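Local coordinates for protein tubulin binding cofactor C (Leishmania major, PDB 5AJ8) that probably acts as a chaperone in tubulin folding and heterodimer assembly, this chain being its C-terminal beta-helical domain, at residues A[101-106]-A[117-122]. The protein carries 1 engineered substitution. Sequence-based numbering, arbitrary orientation.
Sequences GLLSSC and AEWVSR
Leu102 sets both methyls over one face of the Trp119 indole, and this CH-pi contact dominates the junction between the turn 101-106 and the helix residues 117-122. Its CD1 stands 3.5 Å from the centroid of the six-membered ring, only 8° off the ring normal, while CD2 sits over the pyrrole half, 3.6 Å from Trp119 CG. With CG anti to the backbone N (chi1 175°), the leucine fork spreads across both rings. Leu103 adds a lighter apolar touch, its CD2 meeting Trp119 CD1 obliquely at 3.9 Å. Tyr113 packs edge-to-face with the same indole.

Polar contacts gather at the indole's rim. No direct hydrogen bond joins the segments; instead Trp119 NE1 donates to a water oxygen 3.2 Å away in the ring plane. Leu103 O and Ser105 O can both accept from this water, which has more acceptors in reach than protons. Backbone bonds from Ser104 N to Gly101 O and from Ser105 N to Leu102 O close the turn; Ser105 OG also donates to Gly101 O at 2.7 Å, from the opposite face to Ser104 N.

Methyls on one face and water at NE1 are consistent with limited indole swing about its side-chain bonds, where the short helix meets the loop after strand 91-95 of the parallel beta-helix.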
loop_
_atom_site.group_PDB
_atom_site.type_symbol
_atom_site.label_atom_id
_atom_site.label_comp_id
_atom_site.label_asym_id
_atom_site.label_seq_id
_atom_site.Cartn_x
_atom_site.Cartn_y
_atom_site.Cartn_z
ATOM N N GLY A 101 -2.163 -6.655 -12.144
ATOM C CA GLY A 101 -1.065 -7.625 -12.305
ATOM C C GLY A 101 -0.824 -8.598 -11.163
ATOM O O GLY A 101 -0.164 -9.616 -11.351
ATOM N N LEU A 102 -1.342 -8.290 -9.967
ATOM C CA LEU A 102 -1.304 -9.219 -8.850
ATOM C C LEU A 102 -1.910 -10.568 -9.254
ATOM O O LEU A 102 -1.425 -11.646 -8.874
ATOM C CB LEU A 102 -2.063 -8.658 -7.644
ATOM C CG LEU A 102 -2.182 -9.601 -6.438
ATOM C CD1 LEU A 102 -0.803 -9.938 -5.921
ATOM C CD2 LEU A 102 -3.075 -9.050 -5.321
ATOM N N LEU A 103 -2.990 -10.494 -10.024
ATOM C CA LEU A 103 -3.735 -11.686 -10.395
ATOM C C LEU A 103 -2.959 -12.581 -11.352
ATOM O O LEU A 103 -3.234 -13.788 -11.401
ATOM C CB LEU A 103 -5.093 -11.305 -10.959
ATOM C CG LEU A 103 -5.917 -10.428 -9.999
ATOM C CD1 LEU A 103 -7.280 -10.145 -10.614
ATOM C CD2 LEU A 103 -6.097 -11.061 -8.631
ATOM N N SER A 104 -1.937 -12.035 -12.023
ATOM C CA SER A 104 -0.999 -12.837 -12.856
ATOM C C SER A 104 0.340 -13.083 -12.154
ATOM O O SER A 104 1.330 -13.462 -12.794
ATOM C CB SER A 104 -0.730 -12.127 -14.180
ATOM O OG SER A 104 -1.943 -11.812 -14.824
ATOM N N SER A 105 0.347 -12.872 -10.836
ATOM C CA SER A 105 1.523 -13.060 -10.009
ATOM C C SER A 105 1.303 -14.270 -9.125
ATOM O O SER A 105 0.207 -14.817 -9.068
ATOM C CB SER A 105 1.769 -11.815 -9.144
ATOM O OG SER A 105 1.860 -10.636 -9.941
ATOM N N CYS A 106 2.348 -14.678 -8.415
ATOM C CA CYS A 106 2.238 -15.790 -7.482
ATOM C C CYS A 106 2.959 -15.531 -6.169
ATOM O O CYS A 106 3.793 -14.649 -6.085
ATOM C CB CYS A 106 2.763 -17.061 -8.133
ATOM S SG CYS A 106 4.535 -17.096 -8.450
ATOM N N ALA A 117 -9.732 -10.216 -3.339
ATOM C CA ALA A 117 -10.304 -10.671 -2.052
ATOM C C ALA A 117 -9.659 -11.964 -1.587
ATOM O O ALA A 117 -9.322 -12.083 -0.423
ATOM C CB ALA A 117 -11.821 -10.846 -2.144
ATOM N N GLU A 118 -9.466 -12.912 -2.504
ATOM C CA GLU A 118 -8.806 -14.179 -2.181
ATOM C C GLU A 118 -7.364 -13.975 -1.750
ATOM O O GLU A 118 -6.917 -14.549 -0.769
ATOM C CB GLU A 118 -8.835 -15.131 -3.394
ATOM C CG GLU A 118 -10.151 -15.869 -3.575
ATOM C CD GLU A 118 -10.225 -16.596 -4.908
ATOM O OE1 GLU A 118 -10.287 -15.923 -5.958
ATOM O OE2 GLU A 118 -10.203 -17.844 -4.898
ATOM N N TRP A 119 -6.629 -13.172 -2.508
ATOM C CA TRP A 119 -5.240 -12.837 -2.153
ATOM C C TRP A 119 -5.158 -12.230 -0.744
ATOM O O TRP A 119 -4.329 -12.617 0.085
ATOM C CB TRP A 119 -4.660 -11.807 -3.136
ATOM C CG TRP A 119 -3.913 -12.374 -4.273
ATOM C CD1 TRP A 119 -4.389 -12.650 -5.516
ATOM C CD2 TRP A 119 -2.535 -12.738 -4.281
ATOM N NE1 TRP A 119 -3.389 -13.176 -6.298
ATOM C CE2 TRP A 119 -2.240 -13.234 -5.562
ATOM C CE3 TRP A 119 -1.528 -12.719 -3.317
ATOM C CZ2 TRP A 119 -0.973 -13.673 -5.914
ATOM C CZ3 TRP A 119 -0.279 -13.163 -3.664
ATOM C CH2 TRP A 119 -0.008 -13.637 -4.941
ATOM N N VAL A 120 -6.031 -11.265 -0.489
ATOM C CA VAL A 120 -6.010 -10.545 0.771
ATOM C C VAL A 120 -6.460 -11.454 1.929
ATOM O O VAL A 120 -5.936 -11.349 3.031
ATOM C CB VAL A 120 -6.873 -9.280 0.669
ATOM C CG1 VAL A 120 -7.132 -8.667 2.017
ATOM C CG2 VAL A 120 -6.200 -8.262 -0.260
ATOM N N SER A 121 -7.429 -12.324 1.673
ATOM C CA SER A 121 -7.876 -13.274 2.704
ATOM C C SER A 121 -6.789 -14.340 2.972
ATOM O O SER A 121 -6.416 -14.557 4.119
ATOM C CB SER A 121 -9.182 -13.951 2.274
ATOM O OG SER A 121 -9.478 -15.051 3.102
ATOM N N ARG A 122 -6.284 -14.981 1.909
ATOM C CA ARG A 122 -5.407 -16.149 2.060
ATOM C C ARG A 122 -3.954 -15.770 2.379
ATOM O O ARG A 122 -3.353 -16.390 3.235
ATOM C CB ARG A 122 -5.461 -17.034 0.822
ATOM C CG ARG A 122 -6.855 -17.470 0.382
ATOM C CD ARG A 122 -7.455 -18.444 1.362
ATOM N NE ARG A 122 -6.709 -19.694 1.364
ATOM C CZ ARG A 122 -7.046 -20.793 0.687
ATOM N NH1 ARG A 122 -8.138 -20.823 -0.064
ATOM N NH2 ARG A 122 -6.278 -21.872 0.758
HETATM O O HOH W 1 -2.517 -14.933 -8.812
#